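Local coordinates for protein GrgF (Penicillium sp. sh18, PDB 6LZH) that acts as a polyketide transferase in gregatin A biosynthesis, joining two polyketide chains by a Claisen condensation in an alpha/beta-hydrolase framework, at residues A[171-175]-A[203-209]. Residues are numbered along the deposited sequence; the frame is centred on the assembly and turned at random.
Sequences MYLPY and VENRISV
Leu173 and Ile207 form the central hydrogen-bonded pair of a two-stranded antiparallel sheet, separate from the main sheet of this alpha/beta-hydrolase fold. Leu173 N donates to Ile207 O at 2.8 Å with a C=O...N angle of 162°, and Ile207 N returns a bond to Leu173 O at 3.0 Å. Two further bonds, Val209 N to Met171 O and Tyr175 N to Asn205 O, extend the pairing past the strand ends. Packing is tight at Val209, whose CG1 lies 3.5 Å from Met171 SD and 3.7 Å from Leu173 CG; helix 150-165 touches all three side chains. Tyr175 offers a second compact patch: Asn205 CA lies 3.9 Å from the centroid of its ring, 4° off the normal, in a CH-pi contact. Its OH is hydrogen-bonded to Asn42 ND2, and its side chain is about 9 Å from that of Cys115, probably the active-site cysteine. Replacing this ring by an alanine is likely to leave Asn205 CA without its resting surface and Asn42 ND2 without the hydroxyl. The exposed side belongs to Arg206: its chain, bent at chi3 (102°), lays the guanidinium over strand 172-174, one face toward Tyr172 O. The closest side-chain approach there, Arg206 NH2 to Pro174 CD, is 3.8 Å.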
loop_
_atom_site.group_PDB
_atom_site.type_symbol
_atom_site.label_atom_id
_atom_site.label_comp_id
_atom_site.label_asym_id
_atom_site.label_seq_id
_atom_site.Cartn_x
_atom_site.Cartn_y
_atom_site.Cartn_z
ATOM N N MET A 171 10.115 7.382 15.697
ATOM C CA MET A 171 9.698 6.737 16.933
ATOM C C MET A 171 9.581 5.231 16.741
ATOM O O MET A 171 9.109 4.754 15.707
ATOM C CB MET A 171 8.368 7.323 17.406
ATOM C CG MET A 171 7.774 6.649 18.607
ATOM S SD MET A 171 6.024 7.086 18.765
ATOM C CE MET A 171 6.103 8.839 18.383
ATOM N N TYR A 172 10.011 4.482 17.749
ATOM C CA TYR A 172 9.975 3.029 17.705
ATOM C C TYR A 172 9.154 2.495 18.866
ATOM O O TYR A 172 9.046 3.127 19.920
ATOM C CB TYR A 172 11.388 2.439 17.741
ATOM C CG TYR A 172 12.141 2.666 16.448
ATOM C CD1 TYR A 172 12.864 3.825 16.245
ATOM C CD2 TYR A 172 12.122 1.713 15.433
ATOM C CE1 TYR A 172 13.542 4.055 15.071
ATOM C CE2 TYR A 172 12.800 1.933 14.244
ATOM C CZ TYR A 172 13.507 3.106 14.075
ATOM O OH TYR A 172 14.187 3.343 12.911
ATOM N N LEU A 173 8.550 1.337 18.649
ATOM C CA LEU A 173 7.929 0.613 19.737
ATOM C C LEU A 173 8.767 -0.600 20.098
ATOM O O LEU A 173 9.309 -1.251 19.202
ATOM C CB LEU A 173 6.526 0.149 19.353
ATOM C CG LEU A 173 5.539 1.291 19.195
ATOM C CD1 LEU A 173 4.188 0.737 18.789
ATOM C CD2 LEU A 173 5.473 2.085 20.499
ATOM N N PRO A 174 8.889 -0.934 21.380
ATOM C CA PRO A 174 9.536 -2.191 21.754
ATOM C C PRO A 174 8.573 -3.358 21.604
ATOM O O PRO A 174 7.347 -3.202 21.611
ATOM C CB PRO A 174 9.901 -1.971 23.226
ATOM C CG PRO A 174 8.756 -1.132 23.726
ATOM C CD PRO A 174 8.354 -0.223 22.558
ATOM N N TYR A 175 9.159 -4.548 21.468
ATOM C CA TYR A 175 8.352 -5.764 21.444
ATOM C C TYR A 175 7.586 -5.942 22.750
ATOM O O TYR A 175 6.466 -6.473 22.751
ATOM C CB TYR A 175 9.243 -6.976 21.191
ATOM C CG TYR A 175 9.747 -7.121 19.773
ATOM C CD1 TYR A 175 9.503 -6.142 18.810
ATOM C CD2 TYR A 175 10.457 -8.247 19.392
ATOM C CE1 TYR A 175 9.959 -6.295 17.512
ATOM C CE2 TYR A 175 10.920 -8.402 18.112
ATOM C CZ TYR A 175 10.674 -7.428 17.170
ATOM O OH TYR A 175 11.144 -7.611 15.880
ATOM N N VAL A 203 18.284 -10.396 17.953
ATOM C CA VAL A 203 16.982 -9.872 17.575
ATOM C C VAL A 203 16.969 -8.379 17.853
ATOM O O VAL A 203 17.301 -7.950 18.964
ATOM C CB VAL A 203 15.846 -10.570 18.343
ATOM C CG1 VAL A 203 14.526 -9.831 18.114
ATOM C CG2 VAL A 203 15.754 -12.034 17.939
ATOM N N GLU A 204 16.595 -7.593 16.845
ATOM C CA GLU A 204 16.317 -6.172 17.030
ATOM C C GLU A 204 14.917 -6.057 17.619
ATOM O O GLU A 204 13.931 -6.372 16.949
ATOM C CB GLU A 204 16.444 -5.431 15.699
ATOM C CG GLU A 204 16.420 -3.900 15.804
ATOM C CD GLU A 204 17.384 -3.355 16.845
ATOM O OE1 GLU A 204 18.620 -3.461 16.649
ATOM O OE2 GLU A 204 16.896 -2.815 17.859
ATOM N N ASN A 205 14.824 -5.642 18.885
ATOM C CA ASN A 205 13.563 -5.666 19.619
ATOM C C ASN A 205 12.765 -4.370 19.473
ATOM O O ASN A 205 11.973 -4.032 20.366
ATOM C CB ASN A 205 13.823 -5.968 21.099
ATOM C CG ASN A 205 14.415 -4.787 21.840
ATOM O OD1 ASN A 205 15.224 -4.039 21.292
ATOM N ND2 ASN A 205 14.006 -4.608 23.092
ATOM N N ARG A 206 12.958 -3.638 18.378
ATOM C CA ARG A 206 12.244 -2.397 18.126
ATOM C C ARG A 206 11.747 -2.389 16.688
ATOM O O ARG A 206 12.395 -2.918 15.782
ATOM C CB ARG A 206 13.137 -1.168 18.380
ATOM C CG ARG A 206 13.809 -1.154 19.754
ATOM C CD ARG A 206 13.904 0.257 20.335
ATOM N NE ARG A 206 12.876 0.497 21.348
ATOM C CZ ARG A 206 12.538 1.700 21.801
ATOM N NH1 ARG A 206 13.152 2.781 21.328
ATOM N NH2 ARG A 206 11.589 1.828 22.723
ATOM N N ILE A 207 10.598 -1.758 16.488
ATOM C CA ILE A 207 9.984 -1.646 15.175
ATOM C C ILE A 207 9.386 -0.246 15.078
ATOM O O ILE A 207 8.893 0.291 16.075
ATOM C CB ILE A 207 8.931 -2.757 14.970
ATOM C CG1 ILE A 207 8.432 -2.759 13.531
ATOM C CG2 ILE A 207 7.768 -2.603 15.926
ATOM C CD1 ILE A 207 9.303 -3.568 12.623
ATOM N N SER A 208 9.480 0.372 13.898
ATOM C CA SER A 208 8.945 1.720 13.747
ATOM C C SER A 208 7.438 1.718 13.961
ATOM O O SER A 208 6.746 0.759 13.614
ATOM C CB SER A 208 9.260 2.277 12.356
ATOM O OG SER A 208 8.449 1.640 11.386
ATOM N N VAL A 209 6.925 2.807 14.538
ATOM C CA VAL A 209 5.473 2.927 14.661
ATOM C C VAL A 209 4.811 2.976 13.292
ATOM O O VAL A 209 3.639 2.630 13.159
ATOM C CB VAL A 209 5.062 4.156 15.502
ATOM C CG1 VAL A 209 5.712 4.117 16.872
ATOM C CG2 VAL A 209 5.411 5.464 14.789
#